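Local coordinates for protein LAE5 (PDB 5JD3) that probably hydrolyses carboxylic esters, as an esterase related to the GDSL-like lipases and acylhydrolases, at residues 54-64 / 75-83; 132-143 / 176-187. All coordinates share one frame; numbering follows the deposited sequence.

Interaction 1 (54-64 / 75-83); sequences AHGSGYVALLN and RLRLVNQGN
The imidazole of H55 meets the carbonyl of L78 at its edge: L78 O lies near the ring plane, 2.9 Å from H55 NE2, in a bent and weak hydrogen bond. CG of N64, from the segment of H55, lies in the ring plane at another point of the edge, while CB of N80 approaches obliquely. The amide of N80 is turned 46° from that ring, and the two side chains run alongside one another, pointing opposite ways. This is a helix-on-sheet contact of the α/β/α fold of GDSL (SGNH) hydrolases: residues 59-64, the start of helix 59-70, run antiparallel to 77-82, an outermost strand of the parallel sheet, and the loop before the helix is tied to the same strand. With CG anti to the backbone N (chi1 -169°), N80 puts ND2 2.9 Å from H55 O. The acceptor lies in the N80 amide plane, but the donor stands above the carbonyl plane of H55. T38 O, in helix 36-39, also accepts from ND2, so this nitrogen joins the loop of H55 to that short helix. N80 OD1 accepts from the backbone N of G82, an Asx turn. V60 CG1 packs against the N80 amide, and L63 CB touches L78 CD2 at 3.9 Å. One water donates to N64 OD1 and L76 O and accepts from L78 N, while N64 OD1 comes within 3.7 Å of L78 CB.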
loop_
_atom_site.group_PDB
_atom_site.type_symbol
_atom_site.label_atom_id
_atom_site.label_comp_id
_atom_site.label_asym_id
_atom_site.label_seq_id
_atom_site.Cartn_x
_atom_site.Cartn_y
_atom_site.Cartn_z
ATOM N N ALA A 54 -8.395 4.655 14.398
ATOM C CA ALA A 54 -8.978 4.870 13.082
ATOM C C ALA A 54 -7.988 4.482 11.991
ATOM O O ALA A 54 -8.373 4.250 10.846
ATOM C CB ALA A 54 -9.411 6.318 12.918
ATOM N N HIS A 55 -6.711 4.408 12.358
ATOM C CA HIS A 55 -5.650 4.123 11.397
ATOM C C HIS A 55 -4.943 2.800 11.676
ATOM O O HIS A 55 -4.091 2.371 10.899
ATOM C CB HIS A 55 -4.626 5.260 11.390
ATOM C CG HIS A 55 -5.143 6.536 10.804
ATOM N ND1 HIS A 55 -4.471 7.732 10.914
ATOM C CD2 HIS A 55 -6.268 6.797 10.096
ATOM C CE1 HIS A 55 -5.162 8.680 10.300
ATOM N NE2 HIS A 55 -6.255 8.139 9.798
ATOM N N GLY A 56 -5.294 2.158 12.784
ATOM C CA GLY A 56 -4.673 0.898 13.150
ATOM C C GLY A 56 -3.316 1.093 13.799
ATOM O O GLY A 56 -3.032 2.152 14.360
ATOM N N SER A 57 -2.475 0.068 13.719
ATOM C CA SER A 57 -1.150 0.116 14.328
ATOM C C SER A 57 -0.060 -0.245 13.323
ATOM O O SER A 57 0.971 -0.810 13.688
ATOM C CB SER A 57 -1.087 -0.823 15.534
ATOM O OG SER A 57 -1.307 -2.168 15.151
ATOM N N GLY A 58 -0.294 0.090 12.058
ATOM C CA GLY A 58 0.647 -0.219 10.996
ATOM C C GLY A 58 1.305 1.017 10.413
ATOM O O GLY A 58 1.424 2.040 11.087
ATOM N N TYR A 59 1.723 0.927 9.153
ATOM C CA TYR A 59 2.482 2.004 8.523
ATOM C C TYR A 59 1.630 3.249 8.294
ATOM O O TYR A 59 2.143 4.367 8.321
ATOM C CB TYR A 59 3.099 1.528 7.201
ATOM C CG TYR A 59 2.143 1.438 6.028
ATOM C CD1 TYR A 59 1.986 2.505 5.150
ATOM C CD2 TYR A 59 1.417 0.279 5.783
ATOM C CE1 TYR A 59 1.122 2.426 4.073
ATOM C CE2 TYR A 59 0.551 0.191 4.707
ATOM C CZ TYR A 59 0.407 1.267 3.857
ATOM O OH TYR A 59 -0.454 1.184 2.785
ATOM N N VAL A 60 0.334 3.055 8.067
ATOM C CA VAL A 60 -0.580 4.177 7.883
ATOM C C VAL A 60 -0.623 5.032 9.147
ATOM O O VAL A 60 -0.571 6.261 9.079
ATOM C CB VAL A 60 -2.003 3.699 7.528
ATOM C CG1 VAL A 60 -2.997 4.850 7.620
ATOM C CG2 VAL A 60 -2.022 3.080 6.139
ATOM N N ALA A 61 -0.703 4.373 10.299
ATOM C CA ALA A 61 -0.673 5.066 11.580
ATOM C C ALA A 61 0.690 5.709 11.810
ATOM O O ALA A 61 0.794 6.761 12.442
ATOM C CB ALA A 61 -1.007 4.109 12.711
ATOM N N LEU A 62 1.733 5.069 11.293
ATOM C CA LEU A 62 3.087 5.599 11.395
ATOM C C LEU A 62 3.244 6.854 10.547
ATOM O O LEU A 62 3.860 7.829 10.976
ATOM C CB LEU A 62 4.110 4.544 10.975
ATOM C CG LEU A 62 4.278 3.384 11.957
ATOM C CD1 LEU A 62 5.307 2.393 11.452
ATOM C CD2 LEU A 62 4.669 3.911 13.324
ATOM N N LEU A 63 2.681 6.820 9.342
ATOM C CA LEU A 63 2.688 7.978 8.456
ATOM C C LEU A 63 1.964 9.151 9.100
ATOM O O LEU A 63 2.455 10.279 9.090
ATOM C CB LEU A 63 2.038 7.639 7.112
ATOM C CG LEU A 63 2.805 6.707 6.175
ATOM C CD1 LEU A 63 1.977 6.398 4.938
ATOM C CD2 LEU A 63 4.132 7.328 5.785
ATOM N N ASN A 64 0.794 8.872 9.666
ATOM C CA ASN A 64 -0.019 9.899 10.304
ATOM C C ASN A 64 0.706 10.549 11.479
ATOM O O ASN A 64 0.674 11.769 11.642
ATOM C CB ASN A 64 -1.350 9.305 10.768
ATOM C CG ASN A 64 -2.329 10.362 11.237
ATOM O OD1 ASN A 64 -2.952 11.049 10.426
ATOM N ND2 ASN A 64 -2.475 10.495 12.549
ATOM N N ARG A 75 -0.728 20.207 7.988
ATOM C CA ARG A 75 -2.137 19.877 8.221
ATOM C C ARG A 75 -2.684 18.842 7.237
ATOM O O ARG A 75 -3.666 19.096 6.537
ATOM C CB ARG A 75 -2.990 21.148 8.165
ATOM C CG ARG A 75 -2.614 22.185 9.214
ATOM C CD ARG A 75 -3.498 23.420 9.133
ATOM N NE ARG A 75 -4.886 23.136 9.485
ATOM C CZ ARG A 75 -5.360 23.149 10.726
ATOM N NH1 ARG A 75 -4.556 23.425 11.743
ATOM N NH2 ARG A 75 -6.639 22.880 10.953
ATOM N N LEU A 76 -2.049 17.676 7.193
ATOM C CA LEU A 76 -2.458 16.620 6.275
ATOM C C LEU A 76 -3.489 15.692 6.907
ATOM O O LEU A 76 -3.330 15.242 8.042
ATOM C CB LEU A 76 -1.242 15.818 5.809
ATOM C CG LEU A 76 -0.244 16.615 4.969
ATOM C CD1 LEU A 76 0.976 15.775 4.617
ATOM C CD2 LEU A 76 -0.909 17.163 3.712
ATOM N N ARG A 77 -4.542 15.407 6.148
ATOM C CA ARG A 77 -5.661 14.604 6.624
ATOM C C ARG A 77 -5.618 13.202 6.018
ATOM O O ARG A 77 -5.981 13.008 4.860
ATOM C CB ARG A 77 -6.976 15.304 6.280
ATOM C CG ARG A 77 -8.233 14.640 6.808
ATOM C CD ARG A 77 -9.455 15.436 6.375
ATOM N NE ARG A 77 -10.708 14.756 6.682
ATOM C CZ ARG A 77 -11.909 15.227 6.363
ATOM N NH1 ARG A 77 -12.021 16.384 5.724
ATOM N NH2 ARG A 77 -12.998 14.541 6.681
ATOM N N LEU A 78 -5.171 12.226 6.804
ATOM C CA LEU A 78 -4.993 10.868 6.299
ATOM C C LEU A 78 -6.181 9.963 6.609
ATOM O O LEU A 78 -6.749 10.013 7.701
ATOM C CB LEU A 78 -3.712 10.251 6.864
ATOM C CG LEU A 78 -2.427 10.488 6.063
ATOM C CD1 LEU A 78 -1.990 11.945 6.128
ATOM C CD2 LEU A 78 -1.315 9.567 6.544
ATOM N N VAL A 79 -6.548 9.135 5.634
ATOM C CA VAL A 79 -7.664 8.207 5.777
ATOM C C VAL A 79 -7.225 6.774 5.488
ATOM O O VAL A 79 -6.629 6.499 4.446
ATOM C CB VAL A 79 -8.827 8.564 4.831
ATOM C CG1 VAL A 79 -10.062 7.744 5.177
ATOM C CG2 VAL A 79 -9.135 10.052 4.895
ATOM N N ASN A 80 -7.524 5.863 6.409
ATOM C CA ASN A 80 -7.203 4.454 6.215
ATOM C C ASN A 80 -8.404 3.685 5.674
ATOM O O ASN A 80 -9.426 3.556 6.347
ATOM C CB ASN A 80 -6.721 3.827 7.529
ATOM C CG ASN A 80 -6.124 2.439 7.336
ATOM O OD1 ASN A 80 -6.368 1.770 6.331
ATOM N ND2 ASN A 80 -5.337 2.000 8.311
ATOM N N GLN A 81 -8.272 3.170 4.457
ATOM C CA GLN A 81 -9.334 2.380 3.846
ATOM C C GLN A 81 -8.851 0.974 3.508
ATOM O O GLN A 81 -9.255 0.393 2.501
ATOM C CB GLN A 81 -9.865 3.074 2.590
ATOM C CG GLN A 81 -10.770 4.260 2.879
ATOM C CD GLN A 81 -12.057 3.851 3.570
ATOM O OE1 GLN A 81 -12.821 3.036 3.053
ATOM N NE2 GLN A 81 -12.302 4.413 4.748
ATOM N N GLY A 82 -7.986 0.431 4.358
ATOM C CA GLY A 82 -7.459 -0.906 4.159
ATOM C C GLY A 82 -8.390 -1.989 4.670
ATOM O O GLY A 82 -8.891 -1.912 5.793
ATOM N N ASN A 83 -8.625 -2.999 3.837
ATOM C CA ASN A 83 -9.456 -4.142 4.210
ATOM C C ASN A 83 -8.682 -5.449 4.083
ATOM O O ASN A 83 -8.171 -5.767 3.013
ATOM C CB ASN A 83 -10.716 -4.202 3.344
ATOM C CG ASN A 83 -11.702 -3.094 3.663
ATOM O OD1 ASN A 83 -11.386 -2.149 4.385
ATOM N ND2 ASN A 83 -12.908 -3.206 3.119
HETATM O O HOH W 1 -4.379 13.197 9.382
#

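Interaction 2 (132-143 / 176-187); sequences PEEYEKTLDELV and YGDLMRRVAERH
D140 and H187 meet through a hydrogen bond in which H187 NE2 donates to D140 OD1, which lies close to the imidazole plane, at 2.8 Å with an N-H...O angle of 155°. The donor stands above the carboxylate plane. The same oxygen takes a weak bond from R186 NH2, part of a salt bridge, so two donors share it. R186 NH2 also faces E136 OE2 at 3.5 Å, near the guanidinium plane, whereas R182 lies with one face beneath that oxygen in a long salt bridge, NE 3.6 Å from E136 OE2, by charge alone. E136 reaches both arginines because its chain is extended, with CG anti to the backbone N. The network runs along one flank of two helices that travel in the same general direction, crossing at -30°; they pack side by side on one side of the α/β/α fold's parallel sheet, where V143 and M180 both touch L155 of strand 152-156. Between them, L139 CD2 rests on M180 CG at 3.7 Å and V183 fits alongside D140 and V143. Toward the other end, Y176 CD2 sits over one face of the Y135 ring, the planes inclined at 57°. Both phenols have partners beyond the pair: Y135 OH bonds to I111 O, Y176 OH to V130 O and Q119 NE2. Replacing Y135 with an alanine would probably leave I111 O without this donor and open a gap beside Y176. At the first turn, L179 CD2 lies 3.6 Å from P132 O.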
loop_
_atom_site.group_PDB
_atom_site.type_symbol
_atom_site.label_atom_id
_atom_site.label_comp_id
_atom_site.label_asym_id
_atom_site.label_seq_id
_atom_site.Cartn_x
_atom_site.Cartn_y
_atom_site.Cartn_z
ATOM N N PRO A 132 -2.007 -12.486 -13.597
ATOM C CA PRO A 132 -1.275 -11.260 -13.936
ATOM C C PRO A 132 -2.048 -10.336 -14.876
ATOM O O PRO A 132 -1.974 -9.114 -14.734
ATOM C CB PRO A 132 -0.013 -11.788 -14.620
ATOM C CG PRO A 132 0.208 -13.118 -14.001
ATOM C CD PRO A 132 -1.161 -13.686 -13.744
ATOM N N GLU A 133 -2.784 -10.920 -15.816
ATOM C CA GLU A 133 -3.560 -10.146 -16.777
ATOM C C GLU A 133 -4.692 -9.375 -16.102
ATOM O O GLU A 133 -4.881 -8.186 -16.358
ATOM C CB GLU A 133 -4.124 -11.062 -17.865
ATOM C CG GLU A 133 -5.033 -10.359 -18.858
ATOM C CD GLU A 133 -5.440 -11.257 -20.010
ATOM O OE1 GLU A 133 -4.698 -12.218 -20.306
ATOM O OE2 GLU A 133 -6.502 -11.005 -20.616
ATOM N N GLU A 134 -5.443 -10.057 -15.241
ATOM C CA GLU A 134 -6.540 -9.419 -14.519
ATOM C C GLU A 134 -6.014 -8.350 -13.569
ATOM O O GLU A 134 -6.608 -7.280 -13.437
ATOM C CB GLU A 134 -7.356 -10.453 -13.740
ATOM C CG GLU A 134 -8.490 -9.848 -12.925
ATOM C CD GLU A 134 -9.264 -10.882 -12.131
ATOM O OE1 GLU A 134 -8.907 -12.077 -12.200
ATOM O OE2 GLU A 134 -10.228 -10.499 -11.435
ATOM N N TYR A 135 -4.897 -8.650 -12.914
ATOM C CA TYR A 135 -4.272 -7.717 -11.985
ATOM C C TYR A 135 -3.903 -6.411 -12.680
ATOM O O TYR A 135 -4.218 -5.331 -12.185
ATOM C CB TYR A 135 -3.030 -8.347 -11.350
ATOM C CG TYR A 135 -2.314 -7.445 -10.367
ATOM C CD1 TYR A 135 -2.760 -7.320 -9.058
ATOM C CD2 TYR A 135 -1.188 -6.726 -10.747
ATOM C CE1 TYR A 135 -2.108 -6.498 -8.157
ATOM C CE2 TYR A 135 -0.529 -5.903 -9.852
ATOM C CZ TYR A 135 -0.992 -5.794 -8.559
ATOM O OH TYR A 135 -0.341 -4.976 -7.664
ATOM N N GLU A 136 -3.242 -6.516 -13.827
ATOM C CA GLU A 136 -2.847 -5.338 -14.592
ATOM C C GLU A 136 -4.060 -4.550 -15.071
ATOM O O GLU A 136 -4.161 -3.348 -14.832
ATOM C CB GLU A 136 -1.989 -5.733 -15.796
ATOM C CG GLU A 136 -1.723 -4.583 -16.755
ATOM C CD GLU A 136 -0.818 -4.972 -17.907
ATOM O OE1 GLU A 136 -0.818 -6.160 -18.294
ATOM O OE2 GLU A 136 -0.110 -4.086 -18.432
ATOM N N LYS A 137 -4.973 -5.243 -15.744
ATOM C CA LYS A 137 -6.162 -4.624 -16.320
ATOM C C LYS A 137 -6.988 -3.884 -15.271
ATOM O O LYS A 137 -7.430 -2.759 -15.501
ATOM C CB LYS A 137 -7.025 -5.682 -17.011
ATOM C CG LYS A 137 -8.180 -5.119 -17.824
ATOM C CD LYS A 137 -7.939 -5.303 -19.315
ATOM C CE LYS A 137 -9.187 -4.984 -20.123
ATOM N NZ LYS A 137 -8.965 -5.172 -21.585
ATOM N N THR A 138 -7.186 -4.518 -14.120
ATOM C CA THR A 138 -7.979 -3.928 -13.046
ATOM C C THR A 138 -7.251 -2.757 -12.391
ATOM O O THR A 138 -7.847 -1.710 -12.139
ATOM C CB THR A 138 -8.329 -4.971 -11.965
ATOM O OG1 THR A 138 -8.914 -6.124 -12.583
ATOM C CG2 THR A 138 -9.308 -4.390 -10.957
ATOM N N LEU A 139 -5.962 -2.941 -12.120
ATOM C CA LEU A 139 -5.148 -1.906 -11.488
ATOM C C LEU A 139 -5.039 -0.671 -12.376
ATOM O O LEU A 139 -5.158 0.459 -11.903
ATOM C CB LEU A 139 -3.753 -2.445 -11.168
ATOM C CG LEU A 139 -2.793 -1.539 -10.397
ATOM C CD1 LEU A 139 -3.303 -1.300 -8.987
ATOM C CD2 LEU A 139 -1.400 -2.147 -10.371
ATOM N N ASP A 140 -4.811 -0.900 -13.664
ATOM C CA ASP A 140 -4.719 0.178 -14.642
ATOM C C ASP A 140 -6.045 0.919 -14.762
ATOM O O ASP A 140 -6.076 2.138 -14.938
ATOM C CB ASP A 140 -4.294 -0.377 -16.005
ATOM C CG ASP A 140 -4.355 0.662 -17.106
ATOM O OD1 ASP A 140 -3.346 1.368 -17.314
ATOM O OD2 ASP A 140 -5.409 0.769 -17.768
ATOM N N GLU A 141 -7.150 0.203 -14.706
ATOM C CA GLU A 141 -8.474 0.800 -14.780
ATOM C C GLU A 141 -8.835 1.646 -13.574
ATOM O O GLU A 141 -9.405 2.688 -13.710
ATOM C CB GLU A 141 -9.542 -0.226 -15.136
ATOM C CG GLU A 141 -10.991 0.128 -14.821
ATOM C CD GLU A 141 -11.645 1.260 -15.657
ATOM O OE1 GLU A 141 -11.100 1.724 -16.700
ATOM O OE2 GLU A 141 -12.746 1.716 -15.275
ATOM N N LEU A 142 -8.489 1.175 -12.391
ATOM C CA LEU A 142 -8.730 1.962 -11.186
ATOM C C LEU A 142 -7.954 3.272 -11.232
ATOM O O LEU A 142 -8.479 4.333 -10.892
ATOM C CB LEU A 142 -8.346 1.171 -9.935
ATOM C CG LEU A 142 -9.172 -0.075 -9.616
ATOM C CD1 LEU A 142 -8.648 -0.751 -8.358
ATOM C CD2 LEU A 142 -10.642 0.282 -9.464
ATOM N N VAL A 143 -6.699 3.187 -11.658
ATOM C CA VAL A 143 -5.839 4.357 -11.762
ATOM C C VAL A 143 -6.343 5.318 -12.835
ATOM O O VAL A 143 -6.379 6.531 -12.624
ATOM C CB VAL A 143 -4.384 3.951 -12.072
ATOM C CG1 VAL A 143 -3.577 5.153 -12.524
ATOM C CG2 VAL A 143 -3.747 3.293 -10.855
ATOM N N TYR A 176 4.235 -9.059 -10.238
ATOM C CA TYR A 176 3.131 -8.143 -9.976
ATOM C C TYR A 176 3.625 -6.743 -9.625
ATOM O O TYR A 176 2.947 -5.753 -9.896
ATOM C CB TYR A 176 2.247 -8.691 -8.854
ATOM C CG TYR A 176 1.333 -9.811 -9.297
ATOM C CD1 TYR A 176 1.849 -11.005 -9.784
ATOM C CD2 TYR A 176 -0.047 -9.676 -9.225
ATOM C CE1 TYR A 176 1.017 -12.032 -10.191
ATOM C CE2 TYR A 176 -0.887 -10.696 -9.629
ATOM C CZ TYR A 176 -0.350 -11.871 -10.110
ATOM O OH TYR A 176 -1.184 -12.888 -10.513
ATOM N N GLY A 177 4.807 -6.668 -9.022
ATOM C CA GLY A 177 5.413 -5.389 -8.700
ATOM C C GLY A 177 5.808 -4.632 -9.953
ATOM O O GLY A 177 5.552 -3.433 -10.073
ATOM N N ASP A 178 6.434 -5.340 -10.889
ATOM C CA ASP A 178 6.835 -4.761 -12.168
ATOM C C ASP A 178 5.626 -4.293 -12.964
ATOM O O ASP A 178 5.692 -3.307 -13.698
ATOM C CB ASP A 178 7.636 -5.775 -12.991
ATOM C CG ASP A 178 9.095 -5.838 -12.584
ATOM O OD1 ASP A 178 9.419 -5.421 -11.453
ATOM O OD2 ASP A 178 9.918 -6.306 -13.398
ATOM N N LEU A 179 4.533 -5.007 -12.789
ATOM C CA LEU A 179 3.278 -4.725 -13.443
ATOM C C LEU A 179 2.665 -3.462 -12.909
ATOM O O LEU A 179 2.091 -2.716 -13.596
ATOM C CB LEU A 179 2.338 -5.865 -13.218
ATOM C CG LEU A 179 1.706 -6.629 -14.361
ATOM C CD1 LEU A 179 2.614 -6.656 -15.563
ATOM C CD2 LEU A 179 1.394 -8.035 -13.895
ATOM N N MET A 180 2.817 -3.246 -11.644
ATOM C CA MET A 180 2.347 -2.021 -11.009
ATOM C C MET A 180 3.219 -0.846 -11.440
ATOM O O MET A 180 2.760 0.296 -11.495
ATOM C CB MET A 180 2.348 -2.151 -9.485
ATOM C CG MET A 180 1.692 -0.976 -8.776
ATOM S SD MET A 180 1.885 -1.013 -6.987
ATOM C CE MET A 180 0.191 -0.764 -6.459
ATOM N N ARG A 181 4.479 -1.137 -11.747
ATOM C CA ARG A 181 5.418 -0.113 -12.190
ATOM C C ARG A 181 5.032 0.454 -13.551
ATOM O O ARG A 181 5.065 1.667 -13.755
ATOM C CB ARG A 181 6.843 -0.671 -12.253
ATOM C CG ARG A 181 7.527 -0.834 -10.904
ATOM C CD ARG A 181 8.972 -1.281 -11.082
ATOM N NE ARG A 181 9.582 -1.726 -9.832
ATOM C CZ ARG A 181 10.342 -0.962 -9.055
ATOM N NH1 ARG A 181 10.856 -1.458 -7.937
ATOM N NH2 ARG A 181 10.594 0.295 -9.395
ATOM N N ARG A 182 4.664 -0.423 -14.479
ATOM C CA ARG A 182 4.331 0.008 -15.831
ATOM C C ARG A 182 2.960 0.677 -15.883
ATOM O O ARG A 182 2.622 1.334 -16.867
ATOM C CB ARG A 182 4.383 -1.173 -16.806
ATOM C CG ARG A 182 3.346 -2.251 -16.560
ATOM C CD ARG A 182 3.475 -3.364 -17.586
ATOM N NE ARG A 182 3.270 -2.879 -18.947
ATOM C CZ ARG A 182 3.458 -3.614 -20.039
ATOM N NH1 ARG A 182 3.860 -4.872 -19.933
ATOM N NH2 ARG A 182 3.246 -3.088 -21.239
ATOM N N VAL A 183 2.174 0.508 -14.824
ATOM C CA VAL A 183 0.903 1.213 -14.704
ATOM C C VAL A 183 1.148 2.623 -14.176
ATOM O O VAL A 183 0.549 3.590 -14.650
ATOM C CB VAL A 183 -0.083 0.470 -13.777
ATOM C CG1 VAL A 183 -1.317 1.318 -13.515
ATOM C CG2 VAL A 183 -0.479 -0.864 -14.390
ATOM N N ALA A 184 2.045 2.731 -13.199
ATOM C CA ALA A 184 2.412 4.021 -12.627
ATOM C C ALA A 184 3.056 4.921 -13.676
ATOM O O ALA A 184 2.722 6.101 -13.784
ATOM C CB ALA A 184 3.351 3.830 -11.445
ATOM N N GLU A 185 3.977 4.352 -14.448
ATOM C CA GLU A 185 4.661 5.086 -15.508
ATOM C C GLU A 185 3.670 5.558 -16.567
ATOM O O GLU A 185 3.800 6.654 -17.111
ATOM C CB GLU A 185 5.748 4.207 -16.144
ATOM C CG GLU A 185 6.599 4.888 -17.218
ATOM C CD GLU A 185 5.937 4.916 -18.587
ATOM O OE1 GLU A 185 5.072 4.054 -18.852
ATOM O OE2 GLU A 185 6.283 5.800 -19.398
ATOM N N ARG A 186 2.677 4.721 -16.847
ATOM C CA ARG A 186 1.728 4.979 -17.922
ATOM C C ARG A 186 0.776 6.128 -17.593
ATOM O O ARG A 186 0.280 6.808 -18.491
ATOM C CB ARG A 186 0.937 3.706 -18.229
ATOM C CG ARG A 186 0.209 3.712 -19.560
ATOM C CD ARG A 186 0.054 2.294 -20.086
ATOM N NE ARG A 186 -0.449 1.386 -19.059
ATOM C CZ ARG A 186 -0.485 0.063 -19.183
ATOM N NH1 ARG A 186 -0.044 -0.513 -20.293
ATOM N NH2 ARG A 186 -0.958 -0.684 -18.196
ATOM N N HIS A 187 0.529 6.346 -16.306
ATOM C CA HIS A 187 -0.397 7.390 -15.878
ATOM C C HIS A 187 0.294 8.474 -15.055
ATOM O O HIS A 187 -0.361 9.366 -14.516
ATOM C CB HIS A 187 -1.549 6.784 -15.077
ATOM C CG HIS A 187 -2.390 5.826 -15.862
ATOM N ND1 HIS A 187 -3.320 6.241 -16.790
ATOM C CD2 HIS A 187 -2.442 4.473 -15.856
ATOM C CE1 HIS A 187 -3.908 5.186 -17.324
ATOM N NE2 HIS A 187 -3.393 4.100 -16.775
#

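From the N terminus, the chain first forms strand 29-34, then reaches residues 54-64. Interaction 1 closes a short loop, with only 10 residues between its segments, as helix 59-70 leads back to strand 77-82 at one border of the sheet. Helix 88-100 and strand 106-110 follow before interaction 2 opens. This second loop is longer: 32 residues, including strand 152-156, separate 132-143 from 176-187. The loops therefore stand in series and neither nest nor cross. The centres of interactions 1 and 2 lie about 24 Å apart, on opposite sides of the chain's centre. Interaction 1 ties a helix to an outermost strand; interaction 2 joins helices 132-146 and 168-187, which precede and follow strand 152-156 in sequence.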